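Odorant binding protein (AGAP007287-PA) (Anopheles gambiae, PDB 3PM2) binds hydrophobic odorants such as indole, menthol and decanal and is thought to carry them through the aqueous fluid around olfactory sensory dendrites. Local coordinates at residues Ala107-Ala118 against Ile129-Ile137; Pro22-Phe30 against Cys59-Tyr67. All blocks are in the same frame, centred on the assembly; numbering follows the deposited sequence.

Contact 1 of 2, residues Ala107-Ala118 against Ile129-Ile137; sequences ADSIKDEIEAGA and ICHPISGTI. Unlike the reference sequence in segment 107-118: Ser109 (reference Thr).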
ATOM      1  N   ALA A 107       4.156  -1.954 -11.694  1.00 14.75           N
ATOM      2  CA  ALA A 107       5.435  -1.375 -11.259  1.00 14.03           C
ATOM      3  C   ALA A 107       6.437  -1.388 -12.393  1.00 17.31           C
ATOM      4  O   ALA A 107       7.083  -0.372 -12.625  1.00 17.17           O
ATOM      5  CB  ALA A 107       5.976  -2.129 -10.050  1.00 14.47           C
ATOM      6  N   ASP A 108       6.498  -2.505 -13.164  1.00 14.64           N
ATOM      7  CA  ASP A 108       7.394  -2.590 -14.317  1.00 15.26           C
ATOM      8  C   ASP A 108       7.037  -1.538 -15.368  1.00 19.89           C
ATOM      9  O   ASP A 108       7.940  -0.977 -15.968  1.00 20.58           O
ATOM     10  CB  ASP A 108       7.348  -3.997 -14.923  1.00 18.35           C
ATOM     11  CG  ASP A 108       8.154  -4.128 -16.201  1.00 32.49           C
ATOM     12  OD1 ASP A 108       9.399  -4.056 -16.126  1.00 34.12           O
ATOM     13  OD2 ASP A 108       7.536  -4.218 -17.286  1.00 39.57           O
ATOM     14  N   SER A 109       5.727  -1.255 -15.568  1.00 17.40           N
ATOM     15  CA  SER A 109       5.283  -0.277 -16.581  1.00 18.13           C
ATOM     16  C   SER A 109       5.711   1.156 -16.258  1.00 22.35           C
ATOM     17  O   SER A 109       5.829   1.960 -17.174  1.00 23.72           O
ATOM     18  CB  SER A 109       3.762  -0.333 -16.735  1.00 20.76           C
ATOM     19  OG  SER A 109       3.113   0.074 -15.542  1.00 22.67           O
ATOM     20  N   ILE A 110       5.958   1.457 -14.974  1.00 17.61           N
ATOM     21  CA  ILE A 110       6.391   2.777 -14.520  1.00 17.72           C
ATOM     22  C   ILE A 110       7.817   2.778 -13.942  1.00 21.41           C
ATOM     23  O   ILE A 110       8.179   3.708 -13.215  1.00 21.05           O
ATOM     24  CB  ILE A 110       5.341   3.465 -13.597  1.00 21.21           C
ATOM     25  CG1 ILE A 110       5.066   2.622 -12.310  1.00 20.40           C
ATOM     26  CG2 ILE A 110       4.027   3.772 -14.380  1.00 23.71           C
ATOM     27  CD1 ILE A 110       4.317   3.352 -11.237  1.00 19.92           C
ATOM     28  N   LYS A 111       8.647   1.784 -14.332  1.00 18.71           N
ATOM     29  CA  LYS A 111      10.053   1.648 -13.943  1.00 18.67           C
ATOM     30  C   LYS A 111      10.798   2.985 -14.031  1.00 20.28           C
ATOM     31  O   LYS A 111      11.482   3.342 -13.095  1.00 19.73           O
ATOM     32  CB  LYS A 111      10.763   0.644 -14.868  1.00 23.00           C
ATOM     33  CG  LYS A 111      11.139  -0.661 -14.213  1.00 50.31           C
ATOM     34  CD  LYS A 111      11.882  -1.586 -15.182  1.00 61.67           C
ATOM     35  CE  LYS A 111      12.273  -2.896 -14.531  1.00 76.01           C
ATOM     36  NZ  LYS A 111      13.393  -2.737 -13.559  1.00 84.46           N
ATOM     37  N   ASP A 112      10.681   3.725 -15.145  1.00 17.75           N
ATOM     38  CA  ASP A 112      11.424   4.985 -15.280  1.00 17.18           C
ATOM     39  C   ASP A 112      11.059   6.046 -14.244  1.00 20.40           C
ATOM     40  O   ASP A 112      11.954   6.660 -13.643  1.00 19.28           O
ATOM     41  CB  ASP A 112      11.373   5.492 -16.719  1.00 20.76           C
ATOM     42  CG  ASP A 112      12.140   4.572 -17.672  1.00 47.37           C
ATOM     43  OD1 ASP A 112      13.095   3.888 -17.214  1.00 48.83           O
ATOM     44  OD2 ASP A 112      11.802   4.547 -18.869  1.00 61.80           O
ATOM     45  N   GLU A 113       9.760   6.205 -13.987  1.00 16.50           N
ATOM     46  CA  GLU A 113       9.244   7.139 -12.980  1.00 15.80           C
ATOM     47  C   GLU A 113       9.693   6.711 -11.580  1.00 17.08           C
ATOM     48  O   GLU A 113      10.159   7.548 -10.803  1.00 14.78           O
ATOM     49  CB  GLU A 113       7.732   7.175 -13.070  1.00 16.93           C
ATOM     50  CG  GLU A 113       7.089   8.111 -12.070  1.00 24.96           C
ATOM     51  CD  GLU A 113       5.586   8.048 -12.168  1.00 39.12           C
ATOM     52  OE1 GLU A 113       4.958   7.349 -11.342  1.00 29.79           O
ATOM     53  OE2 GLU A 113       5.040   8.648 -13.119  1.00 33.31           O
ATOM     54  N   ILE A 114       9.606   5.394 -11.285  1.00 14.99           N
ATOM     55  CA  ILE A 114      10.064   4.863  -9.989  1.00 14.83           C
ATOM     56  C   ILE A 114      11.567   5.154  -9.810  1.00 16.60           C
ATOM     57  O   ILE A 114      11.968   5.655  -8.768  1.00 15.30           O
ATOM     58  CB  ILE A 114       9.732   3.350  -9.884  1.00 17.22           C
ATOM     59  CG1 ILE A 114       8.194   3.142  -9.729  1.00 16.53           C
ATOM     60  CG2 ILE A 114      10.512   2.690  -8.716  1.00 17.35           C
ATOM     61  CD1 ILE A 114       7.687   1.646  -9.832  1.00 16.90           C
ATOM     62  N   GLU A 115      12.385   4.836 -10.829  1.00 16.05           N
ATOM     63  CA  GLU A 115      13.812   5.095 -10.794  1.00 16.56           C
ATOM     64  C   GLU A 115      14.188   6.566 -10.621  1.00 20.59           C
ATOM     65  O   GLU A 115      15.115   6.880  -9.875  1.00 19.68           O
ATOM     66  CB  GLU A 115      14.519   4.443 -11.980  1.00 18.85           C
ATOM     67  CG  GLU A 115      14.614   2.929 -11.826  1.00 30.35           C
ATOM     68  CD  GLU A 115      14.979   2.412 -10.442  1.00 61.17           C
ATOM     69  OE1 GLU A 115      16.062   2.776  -9.923  1.00 49.20           O
ATOM     70  OE2 GLU A 115      14.160   1.663  -9.862  1.00 57.91           O
ATOM     71  N   ALA A 116      13.426   7.467 -11.240  1.00 17.22           N
ATOM     72  CA  ALA A 116      13.640   8.907 -11.105  1.00 15.43           C
ATOM     73  C   ALA A 116      13.274   9.367  -9.698  1.00 17.38           C
ATOM     74  O   ALA A 116      14.011  10.156  -9.103  1.00 16.19           O
ATOM     75  CB  ALA A 116      12.830   9.646 -12.132  1.00 15.80           C
ATOM     76  N   GLY A 117      12.196   8.797  -9.147  1.00 14.11           N
ATOM     77  CA  GLY A 117      11.747   9.074  -7.789  1.00 13.23           C
ATOM     78  C   GLY A 117      12.814   8.699  -6.768  1.00 17.66           C
ATOM     79  O   GLY A 117      13.070   9.461  -5.838  1.00 16.05           O
ATOM     80  N   ALA A 118      13.489   7.571  -6.975  1.00 14.96           N
ATOM     81  CA  ALA A 118      14.568   7.123  -6.090  1.00 16.18           C
ATOM     82  C   ALA A 118      15.746   8.135  -6.041  1.00 20.91           C
ATOM     83  O   ALA A 118      16.484   8.183  -5.046  1.00 19.61           O
ATOM     84  CB  ALA A 118      15.075   5.779  -6.560  1.00 17.36           C
ATOM     85  N   ILE A 129      14.537  10.556   1.687  1.00 16.21           N
ATOM     86  CA  ILE A 129      14.131  10.002   0.403  1.00 15.58           C
ATOM     87  C   ILE A 129      14.145   8.479   0.469  1.00 20.28           C
ATOM     88  O   ILE A 129      15.144   7.902   0.862  1.00 20.79           O
ATOM     89  CB  ILE A 129      15.006  10.562  -0.765  1.00 18.69           C
ATOM     90  CG1 ILE A 129      14.853  12.111  -0.892  1.00 18.62           C
ATOM     91  CG2 ILE A 129      14.730   9.853  -2.099  1.00 18.97           C
ATOM     92  CD1 ILE A 129      13.417  12.663  -1.198  1.00 17.14           C
ATOM     93  N   CYS A 130      13.024   7.838   0.119  1.00 15.16           N
ATOM     94  CA  CYS A 130      12.886   6.373   0.080  1.00 15.11           C
ATOM     95  C   CYS A 130      12.661   5.955  -1.354  1.00 16.53           C
ATOM     96  O   CYS A 130      12.097   6.727  -2.144  1.00 15.97           O
ATOM     97  CB  CYS A 130      11.743   5.897   0.979  1.00 16.23           C
ATOM     98  SG  CYS A 130      12.110   6.056   2.750  1.00 20.82           S
ATOM     99  N   HIS A 131      13.106   4.739  -1.698  1.00 13.00           N
ATOM    100  CA  HIS A 131      12.888   4.253  -3.049  1.00 13.02           C
ATOM    101  C   HIS A 131      11.381   4.036  -3.239  1.00 14.47           C
ATOM    102  O   HIS A 131      10.739   3.487  -2.356  1.00 14.68           O
ATOM    103  CB  HIS A 131      13.659   2.941  -3.302  1.00 13.41           C
ATOM    104  CG  HIS A 131      13.762   2.574  -4.760  1.00 16.01           C
ATOM    105  ND1 HIS A 131      12.678   2.058  -5.463  1.00 16.84           N
ATOM    106  CD2 HIS A 131      14.844   2.585  -5.575  1.00 16.06           C
ATOM    107  CE1 HIS A 131      13.127   1.798  -6.681  1.00 16.03           C
ATOM    108  NE2 HIS A 131      14.424   2.109  -6.797  1.00 16.44           N
ATOM    109  N   PRO A 132      10.775   4.474  -4.363  1.00 10.72           N
ATOM    110  CA  PRO A 132       9.314   4.312  -4.504  1.00 10.26           C
ATOM    111  C   PRO A 132       8.814   2.876  -4.675  1.00 14.20           C
ATOM    112  O   PRO A 132       7.605   2.665  -4.569  1.00 13.69           O
ATOM    113  CB  PRO A 132       8.980   5.140  -5.748  1.00 12.43           C
ATOM    114  CG  PRO A 132      10.159   6.040  -5.975  1.00 16.54           C
ATOM    115  CD  PRO A 132      11.345   5.231  -5.494  1.00 12.60           C
ATOM    116  N   ILE A 133       9.691   1.902  -4.966  1.00 11.28           N
ATOM    117  CA  ILE A 133       9.192   0.530  -5.216  1.00 11.51           C
ATOM    118  C   ILE A 133       8.318  -0.026  -4.081  1.00 13.94           C
ATOM    119  O   ILE A 133       7.262  -0.618  -4.359  1.00 14.31           O
ATOM    120  CB  ILE A 133      10.291  -0.486  -5.652  1.00 14.84           C
ATOM    121  CG1 ILE A 133       9.695  -1.768  -6.291  1.00 17.69           C
ATOM    122  CG2 ILE A 133      11.242  -0.842  -4.515  1.00 14.65           C
ATOM    123  CD1 ILE A 133       8.757  -1.561  -7.553  1.00 21.47           C
ATOM    124  N   SER A 134       8.750   0.138  -2.823  1.00 10.81           N
ATOM    125  CA  SER A 134       7.971  -0.445  -1.713  1.00 10.98           C
ATOM    126  C   SER A 134       6.517   0.061  -1.678  1.00 14.05           C
ATOM    127  O   SER A 134       5.594  -0.742  -1.559  1.00 12.01           O
ATOM    128  CB  SER A 134       8.661  -0.205  -0.380  1.00 13.40           C
ATOM    129  OG  SER A 134       9.934  -0.828  -0.322  1.00 17.52           O
ATOM    130  N   GLY A 135       6.346   1.378  -1.779  1.00 11.80           N
ATOM    131  CA  GLY A 135       5.027   2.001  -1.773  1.00 11.37           C
ATOM    132  C   GLY A 135       4.220   1.635  -3.009  1.00 14.51           C
ATOM    133  O   GLY A 135       3.011   1.422  -2.917  1.00 13.14           O
ATOM    134  N   THR A 136       4.877   1.560  -4.174  1.00 10.32           N
ATOM    135  CA  THR A 136       4.179   1.193  -5.429  1.00  9.61           C
ATOM    136  C   THR A 136       3.495  -0.165  -5.238  1.00 14.45           C
ATOM    137  O   THR A 136       2.302  -0.291  -5.510  1.00 14.69           O
ATOM    138  CB  THR A 136       5.168   1.162  -6.592  1.00 15.85           C
ATOM    139  OG1 THR A 136       5.788   2.453  -6.680  1.00 17.87           O
ATOM    140  CG2 THR A 136       4.503   0.812  -7.908  1.00 13.52           C
ATOM    141  N   ILE A 137       4.239  -1.155  -4.723  1.00 12.38           N
ATOM    142  CA  ILE A 137       3.711  -2.507  -4.511  1.00 11.90           C
ATOM    143  C   ILE A 137       2.670  -2.548  -3.421  1.00 14.23           C
ATOM    144  O   ILE A 137       1.553  -3.073  -3.633  1.00 13.84           O
ATOM    145  CB  ILE A 137       4.858  -3.551  -4.283  1.00 15.10           C
ATOM    146  CG1 ILE A 137       5.834  -3.624  -5.509  1.00 14.71           C
ATOM    147  CG2 ILE A 137       4.299  -4.959  -3.951  1.00 16.88           C
ATOM    148  CD1 ILE A 137       5.201  -4.161  -6.841  1.00 13.51           C
TER
HETATM  149  O   HOH W   1      11.425   9.088  -3.558  1.00 15.91           O
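Ile129 opens the contact by laying its CG2 against the carbonyl O of Ala118, where the helix 111-118 of this mainly alpha-helical C-plus odorant-binding protein meets the loop that leads into the helix 133-147. The carbonyl of the next residue, Cys130, which is disulfide-bonded to Cys55, shares a bridging water with Gly117 O. With CG anti to the backbone N (chi1 -165°), the His131 side chain crosses that of Ile114 at about a right angle, His131 CE1 lying 3.4 Å from Ile114 CG2 while CD2 packs against Ala118 CB. Both ring nitrogens are used at the edge: His131 ND1 caps the following helix by accepting from Ile133 N at 3.0 Å, nearly in the ring plane, whereas His131 NE2 makes a weak, bent bond of 3.1 Å to Glu115 OE2 (126° at the hydrogen). Pro132 packs against the helix backbone, its CG 3.3 Å from Ile114 O, and its CB and CD touch Ile114 CG2 and Ala118 CB. Farther on, Ile133 CD1 reaches both Ile114 CD1 and the CB of Ala107, at the end of the helix 92-109. Thr136 meets Ile114 tip to tip, and its OG1 also donates to Pro132 O from above the carbonyl plane. Ile137 completes the apolar patch, with Ile137 CD1 3.9 Å from Ala107 CB.

Contact 2 of 2, residues Pro22-Phe30 against Cys59-Tyr67; sequences PFLVEPSAF and CVMNSTSLY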
ATOM      1  N   PRO A  22      -6.162 -10.207   3.134  1.00 16.50           N
ATOM      2  CA  PRO A  22      -4.825 -10.753   3.402  1.00 16.02           C
ATOM      3  C   PRO A  22      -3.851  -9.627   3.766  1.00 21.77           C
ATOM      4  O   PRO A  22      -4.089  -8.447   3.448  1.00 22.91           O
ATOM      5  CB  PRO A  22      -4.437 -11.374   2.055  1.00 17.12           C
ATOM      6  CG  PRO A  22      -5.741 -11.673   1.398  1.00 21.27           C
ATOM      7  CD  PRO A  22      -6.549 -10.460   1.735  1.00 17.52           C
ATOM      8  N   PHE A  23      -2.764  -9.978   4.434  1.00 18.17           N
ATOM      9  CA  PHE A  23      -1.751  -8.982   4.804  1.00 18.32           C
ATOM     10  C   PHE A  23      -0.359  -9.565   4.636  1.00 23.12           C
ATOM     11  O   PHE A  23      -0.188 -10.788   4.602  1.00 22.52           O
ATOM     12  CB  PHE A  23      -1.975  -8.493   6.246  1.00 19.33           C
ATOM     13  CG  PHE A  23      -1.951  -9.577   7.302  1.00 20.06           C
ATOM     14  CD1 PHE A  23      -0.746 -10.013   7.853  1.00 22.26           C
ATOM     15  CD2 PHE A  23      -3.134 -10.117   7.795  1.00 21.19           C
ATOM     16  CE1 PHE A  23      -0.725 -11.004   8.832  1.00 22.12           C
ATOM     17  CE2 PHE A  23      -3.114 -11.110   8.778  1.00 22.86           C
ATOM     18  CZ  PHE A  23      -1.912 -11.553   9.288  1.00 20.56           C
ATOM     19  N   LEU A  24       0.636  -8.690   4.596  1.00 22.12           N
ATOM     20  CA  LEU A  24       2.047  -9.040   4.457  1.00 23.17           C
ATOM     21  C   LEU A  24       2.782  -8.796   5.801  1.00 26.87           C
ATOM     22  O   LEU A  24       3.856  -9.355   6.036  1.00 27.06           O
ATOM     23  CB  LEU A  24       2.565  -8.154   3.292  1.00 24.99           C
ATOM     24  CG  LEU A  24       3.904  -7.468   3.272  1.00 30.21           C
ATOM     25  CD1 LEU A  24       4.282  -7.139   1.863  1.00 29.93           C
ATOM     26  CD2 LEU A  24       3.826  -6.179   3.957  1.00 34.72           C
ATOM     27  N   VAL A  25       2.198  -7.955   6.674  1.00 23.85           N
ATOM     28  CA  VAL A  25       2.768  -7.567   7.965  1.00 24.41           C
ATOM     29  C   VAL A  25       1.667  -7.512   9.010  1.00 27.77           C
ATOM     30  O   VAL A  25       0.561  -7.106   8.693  1.00 26.11           O
ATOM     31  CB  VAL A  25       3.503  -6.194   7.806  1.00 29.99           C
ATOM     32  CG1 VAL A  25       3.600  -5.426   9.106  1.00 30.12           C
ATOM     33  CG2 VAL A  25       4.894  -6.386   7.252  1.00 30.73           C
ATOM     34  N   GLU A  26       1.977  -7.906  10.263  1.00 27.08           N
ATOM     35  CA  GLU A  26       1.036  -7.860  11.373  1.00 28.05           C
ATOM     36  C   GLU A  26       0.723  -6.379  11.706  1.00 33.21           C
ATOM     37  O   GLU A  26       1.630  -5.546  11.571  1.00 32.35           O
ATOM     38  CB  GLU A  26       1.658  -8.570  12.588  1.00 29.90           C
ATOM     39  CG  GLU A  26       0.660  -9.169  13.568  1.00 44.37           C
ATOM     40  CD  GLU A  26      -0.303 -10.234  13.070  1.00 64.31           C
ATOM     41  OE1 GLU A  26       0.161 -11.225  12.460  1.00 50.37           O
ATOM     42  OE2 GLU A  26      -1.518 -10.108  13.353  1.00 59.10           O
ATOM     43  N   PRO A  27      -0.531  -6.026  12.110  1.00 31.00           N
ATOM     44  CA  PRO A  27      -0.853  -4.613  12.411  1.00 31.03           C
ATOM     45  C   PRO A  27       0.120  -3.850  13.305  1.00 32.83           C
ATOM     46  O   PRO A  27       0.337  -2.664  13.071  1.00 31.78           O
ATOM     47  CB  PRO A  27      -2.232  -4.697  13.070  1.00 32.82           C
ATOM     48  CG  PRO A  27      -2.839  -5.894  12.489  1.00 37.01           C
ATOM     49  CD  PRO A  27      -1.730  -6.877  12.263  1.00 32.64           C
ATOM     50  N   SER A  28       0.696  -4.516  14.316  1.00 30.50           N
ATOM     51  CA  SER A  28       1.644  -3.891  15.244  1.00 30.62           C
ATOM     52  C   SER A  28       2.873  -3.349  14.501  1.00 32.15           C
ATOM     53  O   SER A  28       3.247  -2.188  14.693  1.00 31.33           O
ATOM     54  CB  SER A  28       2.041  -4.871  16.350  1.00 34.20           C
ATOM     55  OG  SER A  28       3.209  -4.475  17.045  1.00 47.60           O
ATOM     56  N   ALA A  29       3.467  -4.175  13.620  1.00 27.72           N
ATOM     57  CA  ALA A  29       4.626  -3.780  12.824  1.00 27.20           C
ATOM     58  C   ALA A  29       4.261  -2.662  11.831  1.00 27.09           C
ATOM     59  O   ALA A  29       5.047  -1.737  11.626  1.00 25.29           O
ATOM     60  CB  ALA A  29       5.197  -4.989  12.113  1.00 28.52           C
ATOM     61  N   PHE A  30       3.046  -2.697  11.282  1.00 21.87           N
ATOM     62  CA  PHE A  30       2.595  -1.639  10.391  1.00 19.93           C
ATOM     63  C   PHE A  30       2.474  -0.305  11.152  1.00 22.90           C
ATOM     64  O   PHE A  30       2.907   0.728  10.638  1.00 20.36           O
ATOM     65  CB  PHE A  30       1.244  -1.998   9.751  1.00 21.44           C
ATOM     66  CG  PHE A  30       0.796  -0.914   8.809  1.00 23.43           C
ATOM     67  CD1 PHE A  30       1.264  -0.872   7.503  1.00 25.91           C
ATOM     68  CD2 PHE A  30      -0.060   0.101   9.241  1.00 24.97           C
ATOM     69  CE1 PHE A  30       0.893   0.168   6.644  1.00 26.42           C
ATOM     70  CE2 PHE A  30      -0.434   1.135   8.373  1.00 26.77           C
ATOM     71  CZ  PHE A  30       0.049   1.153   7.086  1.00 24.86           C
ATOM     72  N   CYS A  59       9.640   1.043   5.207  1.00 15.24           N
ATOM     73  CA  CYS A  59       9.783   0.591   6.595  1.00 15.70           C
ATOM     74  C   CYS A  59       9.142  -0.810   6.761  1.00 18.18           C
ATOM     75  O   CYS A  59       9.768  -1.711   7.339  1.00 16.57           O
ATOM     76  CB  CYS A  59       9.163   1.619   7.546  1.00 17.62           C
ATOM     77  SG  CYS A  59       9.163   1.125   9.291  1.00 23.21           S
ATOM     78  N   VAL A  60       7.898  -0.990   6.222  1.00 14.25           N
ATOM     79  CA  VAL A  60       7.153  -2.239   6.262  1.00 13.35           C
ATOM     80  C   VAL A  60       7.949  -3.313   5.521  1.00 16.75           C
ATOM     81  O   VAL A  60       8.097  -4.425   6.020  1.00 17.36           O
ATOM     82  CB  VAL A  60       5.726  -2.085   5.669  1.00 16.60           C
ATOM     83  CG1 VAL A  60       5.080  -3.449   5.440  1.00 16.25           C
ATOM     84  CG2 VAL A  60       4.830  -1.221   6.564  1.00 16.10           C
ATOM     85  N   MET A  61       8.458  -2.979   4.350  1.00 13.38           N
ATOM     86  CA  MET A  61       9.225  -3.937   3.528  1.00 12.90           C
ATOM     87  C   MET A  61      10.526  -4.331   4.202  1.00 20.20           C
ATOM     88  O   MET A  61      10.863  -5.511   4.223  1.00 21.08           O
ATOM     89  CB  MET A  61       9.429  -3.407   2.112  1.00 14.08           C
ATOM     90  CG  MET A  61       8.123  -3.259   1.327  1.00 16.22           C
ATOM     91  SD  MET A  61       7.351  -4.838   0.966  1.00 18.49           S
ATOM     92  CE  MET A  61       6.170  -4.355  -0.308  1.00 16.07           C
ATOM     93  N   ASN A  62      11.187  -3.364   4.861  1.00 18.68           N
ATOM     94  CA  ASN A  62      12.408  -3.637   5.637  1.00 18.77           C
ATOM     95  C   ASN A  62      12.085  -4.501   6.863  1.00 22.51           C
ATOM     96  O   ASN A  62      12.897  -5.370   7.220  1.00 22.42           O
ATOM     97  CB  ASN A  62      13.130  -2.334   6.041  1.00 19.50           C
ATOM     98  CG  ASN A  62      13.987  -1.725   4.938  1.00 29.42           C
ATOM     99  OD1 ASN A  62      14.556  -2.421   4.085  1.00 25.36           O
ATOM    100  ND2 ASN A  62      14.175  -0.414   4.979  1.00 19.87           N
ATOM    101  N   SER A  63      10.889  -4.319   7.483  1.00 19.05           N
ATOM    102  CA  SER A  63      10.539  -5.123   8.665  1.00 19.56           C
ATOM    103  C   SER A  63      10.411  -6.613   8.325  1.00 25.41           C
ATOM    104  O   SER A  63      10.570  -7.445   9.203  1.00 25.85           O
ATOM    105  CB  SER A  63       9.268  -4.607   9.345  1.00 22.32           C
ATOM    106  OG  SER A  63       8.088  -5.077   8.712  1.00 27.41           O
ATOM    107  N   THR A  64      10.135  -6.933   7.048  1.00 22.09           N
ATOM    108  CA  THR A  64       9.955  -8.306   6.550  1.00 21.31           C
ATOM    109  C   THR A  64      11.084  -8.768   5.628  1.00 24.82           C
ATOM    110  O   THR A  64      10.926  -9.794   4.964  1.00 25.06           O
ATOM    111  CB  THR A  64       8.605  -8.405   5.834  1.00 28.48           C
ATOM    112  OG1 THR A  64       8.477  -7.291   4.942  1.00 24.57           O
ATOM    113  CG2 THR A  64       7.444  -8.433   6.796  1.00 31.53           C
ATOM    114  N   SER A  65      12.216  -8.015   5.574  1.00 21.36           N
ATOM    115  CA  SER A  65      13.404  -8.275   4.721  1.00 20.79           C
ATOM    116  C   SER A  65      13.043  -8.468   3.228  1.00 25.22           C
ATOM    117  O   SER A  65      13.670  -9.267   2.515  1.00 24.94           O
ATOM    118  CB  SER A  65      14.222  -9.456   5.255  1.00 26.29           C
ATOM    119  OG  SER A  65      14.698  -9.197   6.566  1.00 35.37           O
ATOM    120  N   LEU A  66      12.044  -7.711   2.750  1.00 18.13           N
ATOM    121  CA  LEU A  66      11.605  -7.855   1.356  1.00 16.90           C
ATOM    122  C   LEU A  66      12.222  -6.841   0.450  1.00 18.80           C
ATOM    123  O   LEU A  66      12.163  -7.020  -0.762  1.00 18.61           O
ATOM    124  CB  LEU A  66      10.078  -7.760   1.241  1.00 16.38           C
ATOM    125  CG  LEU A  66       9.259  -8.815   1.990  1.00 19.83           C
ATOM    126  CD1 LEU A  66       7.798  -8.587   1.749  1.00 19.75           C
ATOM    127  CD2 LEU A  66       9.594 -10.219   1.507  1.00 21.23           C
ATOM    128  N   TYR A  67      12.786  -5.771   1.013  1.00 15.46           N
ATOM    129  CA  TYR A  67      13.361  -4.690   0.218  1.00 15.81           C
ATOM    130  C   TYR A  67      14.886  -4.749   0.160  1.00 20.69           C
ATOM    131  O   TYR A  67      15.514  -4.923   1.185  1.00 21.39           O
ATOM    132  CB  TYR A  67      12.886  -3.313   0.735  1.00 17.02           C
ATOM    133  CG  TYR A  67      13.584  -2.162   0.043  1.00 16.37           C
ATOM    134  CD1 TYR A  67      13.307  -1.850  -1.285  1.00 16.35           C
ATOM    135  CD2 TYR A  67      14.616  -1.465   0.676  1.00 17.94           C
ATOM    136  CE1 TYR A  67      14.008  -0.840  -1.953  1.00 16.52           C
ATOM    137  CE2 TYR A  67      15.302  -0.433   0.028  1.00 18.26           C
ATOM    138  CZ  TYR A  67      14.999  -0.131  -1.288  1.00 18.92           C
ATOM    139  OH  TYR A  67      15.697   0.843  -1.951  1.00 20.06           O
TER
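Val60 of the helix 55-63 points its two methyls at different parts of the segment 22-30, joining the loop that leads into the helix 27-44, and that helix's first turn, to the end of a second helix in this mainly alpha-helical odorant-binding fold. The disulfide between Cys33 and Cys59 ties the same two helices. Val60 CG1, anti to the backbone N (chi1 168°), packs against two methyls together, from one side: Val60 CG1 lies 3.4 Å from Leu24 CD2 and 3.5 Å from Val25 CG2, both tighter than usual carbon contacts. Val60 CG2 instead lies oblique to the ring of Phe30, 3.7 Å from Phe30 CD1. The other methyl of Leu24, CD1, meets Leu66 CD1 tip to tip, while the Met61 side chain, bent at chi2, passes the leucine at about a right angle and brings Met61 SD to 3.9 Å from Leu24 CD1. Tyr81 and Leu138 also pack on Leu24, so this leucine bridges several helices. Beyond Val60 the helix closes in a Schellman motif, with Ser65 at positive phi and Leu66 N bonded to Met61 O. Ser63 OG turns back to donate to Val60 O at 2.8 Å. The side chains of Val25 and Thr64 cross at a slant, Val25 CG2 3.3 Å from Thr64 CG2, a tight carbon pair.

Contact 2 is chiefly apolar packing, with no polar bond between its segments, whereas contact 1 adds a histidine with both ring nitrogens engaged and a bridging water. Both are partly buried, with Glu115 and Ser63 as their exposed touching residues; contact 2 lies slightly nearer the chain centre (about 11 against 13 Å, centre to centre). Contact 1 joins the end of helix 92-109 and the helix 111-118 to the start of helix 133-147, contact 2 the start of helix 27-44 to the end of helix 55-63. Their second segments touch: Tyr67 packs on His131 and Ile133, and Ser134 on Met61. Helix 55-63 carries both disulfide links, Cys55-Cys130 and Cys59-Cys33.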